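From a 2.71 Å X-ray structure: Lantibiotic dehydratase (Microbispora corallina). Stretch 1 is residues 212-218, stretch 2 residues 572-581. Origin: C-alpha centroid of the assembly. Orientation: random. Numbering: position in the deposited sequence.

Stretch 1 212-218: DCPSALG
Stretch 2 572-581: FIPRSGRAAN

No hydrogen bond joins these two stretches; packing alone holds them, over 309 Å² of buried surface counted on both sides. Stretch 1 is irregular, and stretch 2 runs as loop into a short helix beginning at Gly 577. The chains advance in the same direction, with Ser 215 CA 6.6 Å from Arg 575 CA and Leu 217 CA 6.5 Å from Gly 577 CA.

Leu 217 is the main anchor, buried, with its CA-to-CB bond toward stretch 2. Its backbone sits at phi/psi -64/-53, and chi1 -85° (m) with chi2 -175° (t) spreads the two methyls over different surfaces. Leu 217 CD1 meets apolar side chains, 3.7 Å from Ile 573 CD1 and 4.2 Å from Ala 580 CB; Leu 217 CD2 lies against the backbone where the helix starts, 3.8 Å from Arg 575 O and 3.7 Å from Gly 577 N. Branching at CG suits both tasks. Gly 577 has no side chain; an ideal CB there would lie 4.0 Å from Leu 217 CD2, a contact and not a clash.

Ile 573 points toward stretch 1 from an extended backbone (-82/122). Its chi1 of -174° (t) and chi2 of 64° (p) carry CD1 to the leucine, while Ile 573 CG1 passes 4.0 Å from Ser 215 OG, whose own chi1 is t.

Arg 575 starts with CA-to-CB away, yet its end returns. Chi1 -161° (t), chi2 48° (p), chi3 93° (off-well) and chi4 -101° fold the chain back until Arg 575 NH2 stands 3.2 Å from Cys 213 CB, with Cys 213 O over one guanidinium face. Cys 213, at phi/psi 55/78 and chi1 -52° (m), has CA-to-CB toward stretch 2.

Ser 576 (chi1 91°) caps the helix: Ser 576 OG accepts a weak 3.4 Å bond from Ala 579 N, and Ser 576 O accepts Ala 580 N at 3.0 Å.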

# COMPACT_ATOMS: atom_id res chain seq x y z
N ASP A 212 -29.47 -6.07 5.09
CA ASP A 212 -28.21 -6.61 4.58
C ASP A 212 -27.91 -7.90 5.36
O ASP A 212 -28.05 -7.94 6.59
CB ASP A 212 -27.06 -5.60 4.72
CG ASP A 212 -27.33 -4.27 3.99
OD1 ASP A 212 -27.78 -4.32 2.82
OD2 ASP A 212 -27.10 -3.18 4.58
N CYS A 213 -27.52 -8.95 4.64
CA CYS A 213 -27.16 -10.24 5.24
C CYS A 213 -28.23 -10.86 6.15
O CYS A 213 -28.13 -10.82 7.38
CB CYS A 213 -25.87 -10.09 6.05
SG CYS A 213 -24.57 -9.35 5.09
N PRO A 214 -29.26 -11.46 5.54
CA PRO A 214 -30.13 -12.22 6.43
C PRO A 214 -29.45 -13.54 6.82
O PRO A 214 -28.50 -13.95 6.14
CB PRO A 214 -31.37 -12.47 5.56
CG PRO A 214 -30.85 -12.46 4.15
CD PRO A 214 -29.67 -11.51 4.13
N SER A 215 -29.95 -14.20 7.86
CA SER A 215 -29.45 -15.50 8.30
C SER A 215 -30.03 -16.61 7.44
O SER A 215 -31.25 -16.77 7.34
CB SER A 215 -29.79 -15.76 9.77
OG SER A 215 -29.23 -17.00 10.22
N ALA A 216 -29.13 -17.37 6.82
CA ALA A 216 -29.51 -18.49 5.97
C ALA A 216 -29.53 -19.82 6.73
O ALA A 216 -29.39 -20.88 6.12
CB ALA A 216 -28.56 -18.57 4.76
N LEU A 217 -29.70 -19.78 8.06
CA LEU A 217 -29.37 -20.94 8.89
C LEU A 217 -30.19 -22.21 8.65
O LEU A 217 -29.62 -23.28 8.41
CB LEU A 217 -29.34 -20.57 10.36
CG LEU A 217 -27.98 -20.00 10.79
CD1 LEU A 217 -27.96 -19.75 12.29
CD2 LEU A 217 -26.76 -20.82 10.36
N GLY A 218 -31.50 -22.12 8.68
CA GLY A 218 -32.28 -23.33 8.47
C GLY A 218 -32.74 -23.49 7.03
O GLY A 218 -33.81 -24.06 6.78
N PHE A 572 -25.25 -11.92 19.04
CA PHE A 572 -25.64 -11.95 17.62
C PHE A 572 -25.80 -13.37 17.07
O PHE A 572 -25.23 -14.34 17.60
CB PHE A 572 -24.59 -11.22 16.79
CG PHE A 572 -23.26 -11.89 16.81
CD1 PHE A 572 -22.99 -12.95 15.96
CD2 PHE A 572 -22.29 -11.47 17.69
CE1 PHE A 572 -21.78 -13.59 16.00
CE2 PHE A 572 -21.07 -12.09 17.74
CZ PHE A 572 -20.80 -13.15 16.89
N ILE A 573 -26.54 -13.51 15.97
CA ILE A 573 -26.62 -14.81 15.33
C ILE A 573 -25.40 -15.05 14.45
O ILE A 573 -25.09 -14.25 13.57
CB ILE A 573 -27.93 -14.99 14.54
CG1 ILE A 573 -28.02 -16.43 14.02
CG2 ILE A 573 -28.02 -13.98 13.40
CD1 ILE A 573 -28.11 -17.46 15.13
N PRO A 574 -24.66 -16.12 14.72
CA PRO A 574 -23.47 -16.28 13.87
C PRO A 574 -23.82 -16.74 12.46
O PRO A 574 -24.90 -17.29 12.25
CB PRO A 574 -22.65 -17.35 14.62
CG PRO A 574 -23.16 -17.30 16.05
CD PRO A 574 -24.62 -16.98 15.92
N ARG A 575 -22.92 -16.51 11.50
CA ARG A 575 -23.19 -16.74 10.08
C ARG A 575 -23.20 -18.23 9.77
O ARG A 575 -23.93 -18.69 8.90
CB ARG A 575 -22.16 -16.01 9.22
CG ARG A 575 -22.57 -15.79 7.76
CD ARG A 575 -24.00 -15.23 7.63
NE ARG A 575 -24.04 -13.77 7.57
CZ ARG A 575 -24.36 -12.96 8.59
NH1 ARG A 575 -24.66 -13.44 9.80
NH2 ARG A 575 -24.35 -11.65 8.39
N SER A 576 -22.38 -19.00 10.48
CA SER A 576 -22.32 -20.44 10.30
C SER A 576 -22.94 -21.20 11.48
O SER A 576 -22.89 -20.74 12.63
CB SER A 576 -20.88 -20.90 10.06
OG SER A 576 -20.24 -21.24 11.26
N GLY A 577 -23.53 -22.35 11.18
CA GLY A 577 -24.20 -23.19 12.16
C GLY A 577 -23.23 -23.82 13.16
O GLY A 577 -23.64 -24.24 14.25
N ARG A 578 -21.96 -23.93 12.78
CA ARG A 578 -20.95 -24.41 13.71
C ARG A 578 -20.75 -23.41 14.86
O ARG A 578 -20.81 -23.77 16.03
CB ARG A 578 -19.61 -24.58 13.00
CG ARG A 578 -18.51 -25.15 13.90
CD ARG A 578 -17.64 -26.14 13.14
NE ARG A 578 -16.89 -25.49 12.05
CZ ARG A 578 -16.48 -26.10 10.94
NH1 ARG A 578 -16.76 -27.39 10.73
NH2 ARG A 578 -15.79 -25.42 10.02
N ALA A 579 -20.55 -22.15 14.51
CA ALA A 579 -20.36 -21.11 15.51
C ALA A 579 -21.65 -20.85 16.25
O ALA A 579 -21.63 -20.42 17.40
CB ALA A 579 -19.81 -19.84 14.90
N ALA A 580 -22.77 -21.10 15.59
CA ALA A 580 -24.05 -20.82 16.23
C ALA A 580 -24.22 -21.74 17.44
O ALA A 580 -24.81 -21.34 18.44
CB ALA A 580 -25.19 -20.97 15.23
N ASN A 581 -23.66 -22.94 17.34
CA ASN A 581 -23.67 -23.89 18.47
C ASN A 581 -22.76 -23.46 19.62
O ASN A 581 -22.84 -24.02 20.70
CB ASN A 581 -23.23 -25.28 18.01
CG ASN A 581 -24.31 -26.01 17.24
OD1 ASN A 581 -25.49 -25.94 17.59
ND2 ASN A 581 -23.91 -26.69 16.17